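Side-chain contacts in XC6422 protein (Xanthomonas campestris, PDB 2FUK), which is a small alpha/beta-fold serine hydrolase without a lid, probably hydrolysing its substrates by means of a serine nucleophile: residues 20-25 / 97-102; 4-9 / 69-74; 140-145 / 175-180; 167-172 / 193-198. All coordinates share one frame; numbering follows the deposited sequence.

Interaction 1 of 4, residues 20-25 / 97-102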
loop_
_atom_site.group_PDB
_atom_site.type_symbol
_atom_site.label_atom_id
_atom_site.label_comp_id
_atom_site.label_asym_id
_atom_site.label_seq_id
_atom_site.Cartn_x
_atom_site.Cartn_y
_atom_site.Cartn_z
ATOM N N GLY A 20 14.907 26.155 18.000
ATOM C CA GLY A 20 15.053 25.044 18.920
ATOM C C GLY A 20 14.872 23.704 18.230
ATOM O O GLY A 20 14.739 23.646 17.008
ATOM N N PRO A 21 14.848 22.607 19.001
ATOM C CA PRO A 21 14.687 21.233 18.512
ATOM C C PRO A 21 13.447 21.009 17.652
ATOM O O PRO A 21 12.406 21.627 17.868
ATOM C CB PRO A 21 14.627 20.412 19.803
ATOM C CG PRO A 21 15.407 21.246 20.774
ATOM C CD PRO A 21 14.915 22.626 20.473
ATOM N N LEU A 22 13.580 20.119 16.671
ATOM C CA LEU A 22 12.479 19.759 15.780
ATOM C C LEU A 22 12.372 18.237 15.743
ATOM O O LEU A 22 13.374 17.543 15.550
ATOM C CB LEU A 22 12.728 20.283 14.355
ATOM C CG LEU A 22 12.654 21.786 14.074
ATOM C CD1 LEU A 22 13.116 22.075 12.639
ATOM C CD2 LEU A 22 11.234 22.282 14.286
ATOM N N ASP A 23 11.165 17.719 15.949
ATOM C CA ASP A 23 10.934 16.279 15.899
ATOM C C ASP A 23 10.987 15.867 14.441
ATOM O O ASP A 23 10.308 16.465 13.597
ATOM C CB ASP A 23 9.552 15.929 16.441
ATOM C CG ASP A 23 9.383 16.300 17.891
ATOM O OD1 ASP A 23 8.223 16.471 18.302
ATOM O OD2 ASP A 23 10.397 16.402 18.619
ATOM N N VAL A 24 11.781 14.845 14.148
ATOM C CA VAL A 24 11.933 14.365 12.785
ATOM C C VAL A 24 11.774 12.850 12.710
ATOM O O VAL A 24 12.103 12.134 13.653
ATOM C CB VAL A 24 13.331 14.762 12.235
ATOM C CG1 VAL A 24 13.572 14.145 10.865
ATOM C CG2 VAL A 24 13.427 16.275 12.141
ATOM N N ALA A 25 11.243 12.370 11.593
ATOM C CA ALA A 25 11.089 10.937 11.385
ATOM C C ALA A 25 11.511 10.652 9.953
ATOM O O ALA A 25 11.070 11.328 9.029
ATOM C CB ALA A 25 9.642 10.512 11.607
ATOM N N LEU A 97 11.174 24.308 7.867
ATOM C CA LEU A 97 11.251 23.451 6.689
ATOM C C LEU A 97 12.637 23.583 6.050
ATOM O O LEU A 97 13.221 22.590 5.620
ATOM C CB LEU A 97 10.178 23.856 5.670
ATOM C CG LEU A 97 9.474 22.789 4.820
ATOM C CD1 LEU A 97 8.998 23.444 3.543
ATOM C CD2 LEU A 97 10.375 21.607 4.510
ATOM N N ARG A 98 13.163 24.807 5.989
ATOM C CA ARG A 98 14.483 25.012 5.395
ATOM C C ARG A 98 15.564 24.253 6.156
ATOM O O ARG A 98 16.484 23.710 5.550
ATOM C CB ARG A 98 14.854 26.504 5.342
ATOM C CG ARG A 98 16.268 26.742 4.781
ATOM C CD ARG A 98 16.413 28.057 4.024
ATOM N NE ARG A 98 16.467 29.240 4.882
ATOM C CZ ARG A 98 17.488 29.537 5.683
ATOM N NH1 ARG A 98 18.544 28.733 5.744
ATOM N NH2 ARG A 98 17.465 30.650 6.403
ATOM N N ALA A 99 15.463 24.227 7.482
ATOM C CA ALA A 99 16.450 23.527 8.296
ATOM C C ALA A 99 16.442 22.036 7.974
ATOM O O ALA A 99 17.493 21.395 7.903
ATOM C CB ALA A 99 16.152 23.743 9.775
ATOM N N VAL A 100 15.246 21.489 7.784
ATOM C CA VAL A 100 15.116 20.080 7.464
ATOM C C VAL A 100 15.659 19.840 6.057
ATOM O O VAL A 100 16.417 18.900 5.828
ATOM C CB VAL A 100 13.637 19.626 7.555
ATOM C CG1 VAL A 100 13.522 18.131 7.250
ATOM C CG2 VAL A 100 13.097 19.915 8.955
ATOM N N ALA A 101 15.282 20.701 5.118
ATOM C CA ALA A 101 15.738 20.563 3.742
ATOM C C ALA A 101 17.260 20.640 3.636
ATOM O O ALA A 101 17.879 19.876 2.890
ATOM C CB ALA A 101 15.102 21.647 2.867
ATOM N N GLU A 102 17.867 21.566 4.370
ATOM C CA GLU A 102 19.316 21.720 4.318
ATOM C C GLU A 102 20.041 20.526 4.935
ATOM O O GLU A 102 21.134 20.165 4.498
ATOM C CB GLU A 102 19.741 23.029 4.998
ATOM C CG GLU A 102 19.253 24.272 4.249
ATOM C CD GLU A 102 19.761 25.585 4.828
ATOM O OE1 GLU A 102 20.201 25.607 5.997
ATOM O OE2 GLU A 102 19.711 26.605 4.103
#
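Leu22 meets Ala99 and Val100 through methyl groups alone, and the one flat pair nearby lies on the helix, away from this meeting. There the carboxylate of Glu102 sits at the edge of the Arg98 guanidinium, with its OE2 2.9 Å from Arg98 NH1. The oxygen is only 13° out of the guanidinium plane, whereas the nitrogen reaches OE2 from well above the carboxylate plane, 45° out of it. One turn of helix separates the two residues, and this salt bridge runs along its exposed flank.

Across the contact, Leu22 does the reaching. Its chain is extended at the second torsion (chi2 173°), which carries CD1 forward as the leading methyl. CD1 comes to 4.3 Å from Val100 CG2 and 4.5 Å from Ala99 CB, so it rests beside two successive residues of the helix. Val24, two residues further along the strand, faces the same way but stays looser, its CG2 4.8 Å from Val100 CG2. Leu15 of strand 11-17 and Val73 of strand 71-75 touch both Val24 and Val100 and fill in around them. Asp23, between the two inward residues, points to the other side of the strand, where Asn76 and Thr82 bond its carboxylate.

This is helix-on-sheet packing of the alpha/beta-hydrolase fold, helix 92-107 lying on alternate residues of strand 20-27. With methyls at these distances the attraction is dispersive and hydrophobic and has little directionality, while the charged pair of the helix is kept at its outer surface.

Interaction 2 of 4, residues 4-9 / 69-74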
loop_
_atom_site.group_PDB
_atom_site.type_symbol
_atom_site.label_atom_id
_atom_site.label_comp_id
_atom_site.label_asym_id
_atom_site.label_seq_id
_atom_site.Cartn_x
_atom_site.Cartn_y
_atom_site.Cartn_z
ATOM N N PRO A 4 22.771 15.415 14.091
ATOM C CA PRO A 4 22.101 14.166 13.694
ATOM C C PRO A 4 22.548 13.511 12.386
ATOM O O PRO A 4 22.856 14.180 11.395
ATOM C CB PRO A 4 20.627 14.565 13.672
ATOM C CG PRO A 4 20.694 15.983 13.225
ATOM C CD PRO A 4 21.819 16.540 14.056
ATOM N N LEU A 5 22.569 12.182 12.403
ATOM C CA LEU A 5 22.976 11.385 11.253
ATOM C C LEU A 5 21.759 10.894 10.490
ATOM O O LEU A 5 20.765 10.517 11.097
ATOM C CB LEU A 5 23.774 10.171 11.727
ATOM C CG LEU A 5 25.028 10.472 12.547
ATOM C CD1 LEU A 5 25.422 9.253 13.364
ATOM C CD2 LEU A 5 26.142 10.895 11.607
ATOM N N PHE A 6 21.829 10.904 9.162
ATOM C CA PHE A 6 20.715 10.407 8.370
ATOM C C PHE A 6 20.748 8.902 8.630
ATOM O O PHE A 6 21.762 8.245 8.397
ATOM C CB PHE A 6 20.933 10.697 6.886
ATOM C CG PHE A 6 19.670 10.663 6.075
ATOM C CD1 PHE A 6 18.897 11.810 5.913
ATOM C CD2 PHE A 6 19.245 9.483 5.483
ATOM C CE1 PHE A 6 17.718 11.774 5.164
ATOM C CE2 PHE A 6 18.074 9.440 4.738
ATOM C CZ PHE A 6 17.311 10.585 4.577
ATOM N N PRO A 7 19.639 8.338 9.128
ATOM C CA PRO A 7 19.574 6.903 9.426
ATOM C C PRO A 7 19.542 5.956 8.223
ATOM O O PRO A 7 19.133 6.334 7.124
ATOM C CB PRO A 7 18.325 6.802 10.295
ATOM C CG PRO A 7 17.425 7.835 9.691
ATOM C CD PRO A 7 18.360 9.004 9.428
ATOM N N THR A 8 20.008 4.731 8.438
ATOM C CA THR A 8 20.016 3.718 7.390
ATOM C C THR A 8 18.991 2.653 7.750
ATOM O O THR A 8 18.963 1.576 7.158
ATOM C CB THR A 8 21.395 3.051 7.243
ATOM O OG1 THR A 8 21.747 2.401 8.472
ATOM C CG2 THR A 8 22.443 4.091 6.900
ATOM N N GLU A 9 18.148 2.990 8.721
ATOM C CA GLU A 9 17.065 2.135 9.215
ATOM C C GLU A 9 16.005 3.193 9.571
ATOM O O GLU A 9 16.362 4.282 10.021
ATOM C CB GLU A 9 17.547 1.392 10.468
ATOM C CG GLU A 9 16.965 0.008 10.722
ATOM C CD GLU A 9 17.327 -1.036 9.664
ATOM O OE1 GLU A 9 18.528 -1.323 9.423
ATOM O OE2 GLU A 9 16.392 -1.593 9.075
ATOM N N GLY A 69 9.833 3.913 -3.945
ATOM C CA GLY A 69 11.273 3.857 -3.734
ATOM C C GLY A 69 11.899 5.141 -3.214
ATOM O O GLY A 69 13.119 5.311 -3.241
ATOM N N ILE A 70 11.064 6.046 -2.721
ATOM C CA ILE A 70 11.539 7.322 -2.208
ATOM C C ILE A 70 11.673 7.323 -0.686
ATOM O O ILE A 70 10.804 6.818 0.017
ATOM C CB ILE A 70 10.574 8.459 -2.635
ATOM C CG1 ILE A 70 10.594 8.604 -4.160
ATOM C CG2 ILE A 70 10.955 9.771 -1.956
ATOM C CD1 ILE A 70 9.515 9.523 -4.710
ATOM N N THR A 71 12.779 7.874 -0.188
ATOM C CA THR A 71 12.997 7.978 1.256
ATOM C C THR A 71 12.195 9.203 1.695
ATOM O O THR A 71 12.275 10.263 1.070
ATOM C CB THR A 71 14.487 8.203 1.592
ATOM O OG1 THR A 71 15.251 7.084 1.131
ATOM C CG2 THR A 71 14.688 8.363 3.103
ATOM N N VAL A 72 11.428 9.067 2.769
ATOM C CA VAL A 72 10.598 10.178 3.206
ATOM C C VAL A 72 10.911 10.707 4.592
ATOM O O VAL A 72 11.164 9.947 5.521
ATOM C CB VAL A 72 9.100 9.800 3.137
ATOM C CG1 VAL A 72 8.743 9.395 1.718
ATOM C CG2 VAL A 72 8.797 8.661 4.083
ATOM N N VAL A 73 10.900 12.028 4.712
ATOM C CA VAL A 73 11.164 12.683 5.983
ATOM C C VAL A 73 9.924 13.437 6.435
ATOM O O VAL A 73 9.353 14.213 5.672
ATOM C CB VAL A 73 12.330 13.693 5.861
ATOM C CG1 VAL A 73 12.528 14.430 7.186
ATOM C CG2 VAL A 73 13.604 12.965 5.467
ATOM N N ARG A 74 9.505 13.179 7.669
ATOM C CA ARG A 74 8.367 13.863 8.263
ATOM C C ARG A 74 8.934 14.636 9.447
ATOM O O ARG A 74 10.001 14.292 9.964
ATOM C CB ARG A 74 7.320 12.859 8.754
ATOM C CG ARG A 74 6.574 12.152 7.635
ATOM C CD ARG A 74 5.631 11.101 8.197
ATOM N NE ARG A 74 6.356 9.954 8.733
ATOM C CZ ARG A 74 6.294 9.531 9.995
ATOM N NH1 ARG A 74 6.998 8.472 10.367
ATOM N NH2 ARG A 74 5.535 10.164 10.885
#
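Phe6 presents the edge of its ring to Thr71, whose CG2 lies near the ring plane, 3.7 Å from Phe6 CZ and 3.9 Å from Phe6 CE2. The two side chains come from opposite directions. Further round the ring, Phe6 CE1 is 4.3 Å from Val73 CG2, approached obliquely. Thr71 and Val73 are alternate residues of the strand and so point to the same side of it, giving the ring two methyls to rest against. The first torsion of Thr71 (chi1 -62°) sets CG2 anti to the backbone N, and the methyl, not the hydroxyl, is what meets the phenyl group.

Outside this first shell, Trp103 lies against the Phe6 ring with the planes about 30° apart, and its NE1 bonds to Pro4 O, tying the N-terminal segment to helix 92-107. Strand 71-75 is held by backbone bonds of Thr71 and Val73 to strand 38-43. Just before it, Gly69 closes helix 56-66 as the C' residue of a Schellman motif, its positive phi turning the chain into the strand.

The segment 4-9 has no regular structure, and its backbone stays well away from the strand: the nearest CA atoms, those of Phe6 and Val73, are 10.1 Å apart. One aromatic side chain spans that gap. The contact is apolar: the ring edge meets the Thr71 methyl and a Val73 methyl comes in obliquely, while Trp103 NE1 gives the segment a polar tie through Pro4 O.

Interaction 3 of 4, residues 140-145 / 175-180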
loop_
_atom_site.group_PDB
_atom_site.type_symbol
_atom_site.label_atom_id
_atom_site.label_comp_id
_atom_site.label_asym_id
_atom_site.label_seq_id
_atom_site.Cartn_x
_atom_site.Cartn_y
_atom_site.Cartn_z
ATOM N N ILE A 140 -1.508 18.904 -1.186
ATOM C CA ILE A 140 -2.750 18.214 -0.889
ATOM C C ILE A 140 -3.643 19.210 -0.153
ATOM O O ILE A 140 -3.314 19.658 0.940
ATOM C CB ILE A 140 -2.494 16.981 0.000
ATOM C CG1 ILE A 140 -1.481 16.052 -0.688
ATOM C CG2 ILE A 140 -3.807 16.255 0.262
ATOM C CD1 ILE A 140 -1.026 14.877 0.173
ATOM N N ALA A 141 -4.767 19.552 -0.771
ATOM C CA ALA A 141 -5.712 20.504 -0.209
ATOM C C ALA A 141 -5.071 21.857 0.102
ATOM O O ALA A 141 -5.138 22.341 1.238
ATOM C CB ALA A 141 -6.360 19.927 1.044
ATOM N N PRO A 142 -4.441 22.492 -0.906
ATOM C CA PRO A 142 -3.818 23.796 -0.650
ATOM C C PRO A 142 -4.931 24.707 -0.165
ATOM O O PRO A 142 -5.944 24.858 -0.836
ATOM C CB PRO A 142 -3.279 24.202 -2.022
ATOM C CG PRO A 142 -4.221 23.510 -2.979
ATOM C CD PRO A 142 -4.387 22.152 -2.338
ATOM N N PRO A 143 -4.755 25.322 1.009
ATOM C CA PRO A 143 -5.771 26.207 1.578
ATOM C C PRO A 143 -5.997 27.548 0.897
ATOM O O PRO A 143 -5.827 28.592 1.520
ATOM C CB PRO A 143 -5.307 26.357 3.023
ATOM C CG PRO A 143 -3.825 26.362 2.872
ATOM C CD PRO A 143 -3.585 25.219 1.903
ATOM N N ALA A 144 -6.384 27.524 -0.378
ATOM C CA ALA A 144 -6.658 28.765 -1.092
ATOM C C ALA A 144 -7.861 29.420 -0.425
ATOM O O ALA A 144 -8.765 28.736 0.073
ATOM C CB ALA A 144 -6.961 28.482 -2.550
ATOM N N GLY A 145 -7.866 30.745 -0.413
ATOM C CA GLY A 145 -8.961 31.458 0.213
ATOM C C GLY A 145 -8.668 31.848 1.654
ATOM O O GLY A 145 -9.346 32.722 2.196
ATOM N N TYR A 175 -9.765 26.001 -7.301
ATOM C CA TYR A 175 -9.878 26.007 -8.755
ATOM C C TYR A 175 -9.829 27.424 -9.330
ATOM O O TYR A 175 -9.199 27.653 -10.371
ATOM C CB TYR A 175 -11.164 25.286 -9.184
ATOM C CG TYR A 175 -11.343 23.928 -8.536
ATOM C CD1 TYR A 175 -10.237 23.130 -8.228
ATOM C CD2 TYR A 175 -12.611 23.450 -8.202
ATOM C CE1 TYR A 175 -10.388 21.900 -7.597
ATOM C CE2 TYR A 175 -12.774 22.212 -7.569
ATOM C CZ TYR A 175 -11.655 21.445 -7.268
ATOM O OH TYR A 175 -11.790 20.236 -6.622
ATOM N N ASP A 176 -10.475 28.379 -8.661
ATOM C CA ASP A 176 -10.475 29.758 -9.146
ATOM C C ASP A 176 -9.054 30.314 -9.166
ATOM O O ASP A 176 -8.722 31.157 -9.993
ATOM C CB ASP A 176 -11.337 30.665 -8.262
ATOM C CG ASP A 176 -12.833 30.457 -8.460
ATOM O OD1 ASP A 176 -13.239 29.725 -9.391
ATOM O OD2 ASP A 176 -13.613 31.046 -7.674
ATOM N N TRP A 177 -8.227 29.846 -8.237
ATOM C CA TRP A 177 -6.844 30.287 -8.140
ATOM C C TRP A 177 -5.978 29.600 -9.193
ATOM O O TRP A 177 -5.200 30.251 -9.896
ATOM C CB TRP A 177 -6.315 29.996 -6.722
ATOM C CG TRP A 177 -4.820 29.963 -6.587
ATOM C CD1 TRP A 177 -3.938 30.945 -6.929
ATOM C CD2 TRP A 177 -4.039 28.884 -6.067
ATOM N NE1 TRP A 177 -2.651 30.544 -6.653
ATOM C CE2 TRP A 177 -2.686 29.281 -6.122
ATOM C CE3 TRP A 177 -4.352 27.617 -5.556
ATOM C CZ2 TRP A 177 -1.643 28.454 -5.686
ATOM C CZ3 TRP A 177 -3.314 26.794 -5.121
ATOM C CH2 TRP A 177 -1.980 27.220 -5.189
ATOM N N LEU A 178 -6.127 28.286 -9.315
ATOM C CA LEU A 178 -5.341 27.528 -10.276
ATOM C C LEU A 178 -5.597 27.920 -11.725
ATOM O O LEU A 178 -4.688 27.861 -12.554
ATOM C CB LEU A 178 -5.587 26.027 -10.103
ATOM C CG LEU A 178 -5.016 25.409 -8.822
ATOM C CD1 LEU A 178 -5.268 23.899 -8.819
ATOM C CD2 LEU A 178 -3.520 25.707 -8.725
ATOM N N GLU A 179 -6.822 28.335 -12.036
ATOM C CA GLU A 179 -7.139 28.697 -13.414
ATOM C C GLU A 179 -6.489 30.003 -13.875
ATOM O O GLU A 179 -6.559 30.347 -15.054
ATOM C CB GLU A 179 -8.660 28.758 -13.615
ATOM C CG GLU A 179 -9.389 29.752 -12.717
ATOM C CD GLU A 179 -10.901 29.751 -12.928
ATOM O OE1 GLU A 179 -11.456 28.697 -13.304
ATOM O OE2 GLU A 179 -11.538 30.802 -12.701
ATOM N N THR A 180 -5.835 30.713 -12.958
ATOM C CA THR A 180 -5.185 31.976 -13.309
ATOM C C THR A 180 -3.668 31.848 -13.491
ATOM O O THR A 180 -3.015 32.800 -13.914
ATOM C CB THR A 180 -5.420 33.060 -12.229
ATOM O OG1 THR A 180 -4.681 32.724 -11.048
ATOM C CG2 THR A 180 -6.897 33.174 -11.887
#
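Trp177 extends from helix 171-178 toward Pro142 and Ala144. From CB the chain leaves with CG anti to the backbone N: chi1 (161°) carries the indole out from the helix, and chi2 (56°) turns the six-membered ring toward the loop. CE3 is met first, by Ala144 CB at 4.1 Å. Next along the rim, CZ3 comes against the proline ring, with Pro142 CG 4.0 Å away near the indole plane; Pro142 is thus at an edge, and CB of the same ring is equally close. On one face, Leu178 CD2 lies 3.7 Å above the plane of the Trp177 indole, toward the rim. Phe149 meets the ring too, and Leu126 of helix 120-132 adds to its surroundings.

At the other end of the residue, Trp177 O accepts from Thr180 OG1 at 2.8 Å and from Thr180 N at 3.2 Å, a double hold on the carbonyl.

The loop after strand 136-140 is thereby joined to helix 171-178. Only carbon touches carbon across the contact, with proline and alanine both set against the indole, and the cohesion rests on van der Waals contact and the exclusion of water.

Interaction 4 of 4, residues 167-172 / 193-198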
loop_
_atom_site.group_PDB
_atom_site.type_symbol
_atom_site.label_atom_id
_atom_site.label_comp_id
_atom_site.label_asym_id
_atom_site.label_seq_id
_atom_site.Cartn_x
_atom_site.Cartn_y
_atom_site.Cartn_z
ATOM N N GLU A 167 -14.850 20.502 3.410
ATOM C CA GLU A 167 -15.647 21.448 4.200
ATOM C C GLU A 167 -14.808 22.573 4.795
ATOM O O GLU A 167 -15.342 23.605 5.200
ATOM C CB GLU A 167 -16.345 20.704 5.350
ATOM C CG GLU A 167 -17.153 21.574 6.311
ATOM C CD GLU A 167 -18.452 22.052 5.709
ATOM O OE1 GLU A 167 -18.896 21.438 4.714
ATOM O OE2 GLU A 167 -19.033 23.031 6.237
ATOM N N ILE A 168 -13.499 22.355 4.854
ATOM C CA ILE A 168 -12.570 23.327 5.418
ATOM C C ILE A 168 -12.029 24.244 4.326
ATOM O O ILE A 168 -12.104 25.470 4.439
ATOM C CB ILE A 168 -11.400 22.596 6.130
ATOM C CG1 ILE A 168 -11.947 21.691 7.241
ATOM C CG2 ILE A 168 -10.399 23.597 6.667
ATOM C CD1 ILE A 168 -12.801 22.396 8.282
ATOM N N VAL A 169 -11.478 23.647 3.273
ATOM C CA VAL A 169 -10.944 24.405 2.148
ATOM C C VAL A 169 -11.988 24.377 1.043
ATOM O O VAL A 169 -12.445 23.309 0.650
ATOM C CB VAL A 169 -9.645 23.787 1.599
ATOM C CG1 VAL A 169 -9.208 24.530 0.348
ATOM C CG2 VAL A 169 -8.557 23.838 2.657
ATOM N N ASP A 170 -12.375 25.552 0.563
ATOM C CA ASP A 170 -13.370 25.662 -0.504
ATOM C C ASP A 170 -12.755 25.205 -1.819
ATOM O O ASP A 170 -11.914 25.903 -2.381
ATOM C CB ASP A 170 -13.812 27.117 -0.653
ATOM C CG ASP A 170 -14.970 27.279 -1.618
ATOM O OD1 ASP A 170 -15.344 26.299 -2.290
ATOM O OD2 ASP A 170 -15.516 28.399 -1.699
ATOM N N PRO A 171 -13.178 24.038 -2.336
ATOM C CA PRO A 171 -12.621 23.544 -3.600
ATOM C C PRO A 171 -12.663 24.593 -4.711
ATOM O O PRO A 171 -11.699 24.746 -5.470
ATOM C CB PRO A 171 -13.507 22.343 -3.925
ATOM C CG PRO A 171 -13.909 21.839 -2.565
ATOM C CD PRO A 171 -14.217 23.124 -1.828
ATOM N N GLN A 172 -13.773 25.322 -4.806
ATOM C CA GLN A 172 -13.904 26.318 -5.858
ATOM C C GLN A 172 -12.872 27.428 -5.708
ATOM O O GLN A 172 -12.438 28.014 -6.700
ATOM C CB GLN A 172 -15.318 26.904 -5.887
ATOM C CG GLN A 172 -15.620 27.669 -7.167
ATOM C CD GLN A 172 -15.340 26.842 -8.411
ATOM O OE1 GLN A 172 -15.836 25.721 -8.547
ATOM N NE2 GLN A 172 -14.542 27.390 -9.328
ATOM N N THR A 193 -15.018 13.597 -1.572
ATOM C CA THR A 193 -13.917 13.420 -0.640
ATOM C C THR A 193 -13.788 14.595 0.319
ATOM O O THR A 193 -13.743 15.756 -0.101
ATOM C CB THR A 193 -12.607 13.228 -1.411
ATOM O OG1 THR A 193 -12.706 12.038 -2.204
ATOM C CG2 THR A 193 -11.424 13.112 -0.459
ATOM N N SER A 194 -13.739 14.279 1.613
ATOM C CA SER A 194 -13.627 15.294 2.654
ATOM C C SER A 194 -12.206 15.830 2.828
ATOM O O SER A 194 -11.252 15.334 2.222
ATOM C CB SER A 194 -14.135 14.739 3.987
ATOM O OG SER A 194 -13.331 13.665 4.451
ATOM N N HIS A 195 -12.076 16.835 3.683
ATOM C CA HIS A 195 -10.790 17.474 3.927
ATOM C C HIS A 195 -9.689 16.513 4.366
ATOM O O HIS A 195 -8.537 16.661 3.958
ATOM C CB HIS A 195 -10.939 18.579 4.975
ATOM C CG HIS A 195 -9.689 19.375 5.182
ATOM N ND1 HIS A 195 -9.115 20.126 4.179
ATOM C CD2 HIS A 195 -8.888 19.518 6.265
ATOM C CE1 HIS A 195 -8.014 20.697 4.636
ATOM N NE2 HIS A 195 -7.854 20.345 5.898
ATOM N N PHE A 196 -10.039 15.536 5.202
ATOM C CA PHE A 196 -9.060 14.569 5.687
ATOM C C PHE A 196 -9.135 13.243 4.933
ATOM O O PHE A 196 -8.621 12.229 5.388
ATOM C CB PHE A 196 -9.244 14.345 7.191
ATOM C CG PHE A 196 -9.028 15.587 8.010
ATOM C CD1 PHE A 196 -7.742 16.053 8.267
ATOM C CD2 PHE A 196 -10.112 16.314 8.490
ATOM C CE1 PHE A 196 -7.538 17.226 8.992
ATOM C CE2 PHE A 196 -9.919 17.490 9.216
ATOM C CZ PHE A 196 -8.632 17.946 9.466
ATOM N N PHE A 197 -9.784 13.262 3.774
ATOM C CA PHE A 197 -9.891 12.065 2.941
ATOM C C PHE A 197 -10.385 10.839 3.693
ATOM O O PHE A 197 -9.820 9.747 3.566
ATOM C CB PHE A 197 -8.536 11.762 2.297
ATOM C CG PHE A 197 -7.991 12.898 1.472
ATOM C CD1 PHE A 197 -7.416 14.008 2.082
ATOM C CD2 PHE A 197 -8.117 12.884 0.085
ATOM C CE1 PHE A 197 -6.981 15.092 1.323
ATOM C CE2 PHE A 197 -7.684 13.962 -0.686
ATOM C CZ PHE A 197 -7.118 15.068 -0.068
ATOM N N HIS A 198 -11.439 11.032 4.482
ATOM C CA HIS A 198 -12.044 9.961 5.267
ATOM C C HIS A 198 -12.467 8.818 4.350
ATOM O O HIS A 198 -13.227 9.020 3.398
ATOM C CB HIS A 198 -13.265 10.503 6.020
ATOM C CG HIS A 198 -14.016 9.468 6.798
ATOM N ND1 HIS A 198 -13.650 9.071 8.066
ATOM C CD2 HIS A 198 -15.128 8.760 6.488
ATOM C CE1 HIS A 198 -14.509 8.167 8.506
ATOM N NE2 HIS A 198 -15.414 7.961 7.566
HETATM O O HOH W 1 -14.454 18.115 5.092
#
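Ile168 lies over one face of the His195 imidazole, its CB 3.8 Å from the ring centroid and only 12° off the normal, a CH-pi contact close to the ring's centre. Ile168 CG1 follows at 3.8 Å from His195 CG, and the two side chains cross at about a right angle. Val169 completes this tight part: its CG2 comes obliquely to 3.8 Å from His195 CE1. The next residue, Phe196, receives His195 CD2 over a face of its own ring.

One polar bond helps to set the imidazole's rotation: His195 ND1 is hydrogen-bonded to Asp166 OD2. The aspartate is positioned in turn by the backbone N-H groups of Ile168 and Val169, which bond to its OD1, so the loop that covers the ring also holds its partner. His195 touches Ser119 as well, and the three residues are arranged like the Ser-His-Asp triad of serine hydrolases, consistent with a catalytic role.

The other flank is looser. The end of the Ile168 side chain turns away to the surface, Glu167 is exposed, and a water joins the backbones there, accepting from Glu167 N at 2.9 Å and from His195 N at 3.0 Å.

Beyond Val169 the chain enters helix 171-178, capped by Asp170, whose OD1 accepts from Gln172 N at 3.1 Å. The histidine belongs to the loop between strand 186-190 and helix 201-212, turning there through a type I beta turn from Ser194 to Phe197, and the contact brings that loop against the one following strand 158-163.

From the N terminus, segment 4-9 opens interaction 2 and segment 20-25 opens interaction 1; the chain then reaches 69-74, closing interaction 2, and 97-102, closing interaction 1. The two loops therefore cross, and they touch where Val73 packs on Val24 of the neighbouring strand and on Val100 of helix 92-107. After both have closed, 140-145 opens interaction 3 and 167-172 opens interaction 4, which close in the same alternating order at 175-180 and 193-198. This second pair shares helix 171-178 and meets where Val169 packs on Pro142 and Pro143. The pairs lie on opposite sides of the chain's centre, interactions 1 and 3 about 27 Å apart between centres.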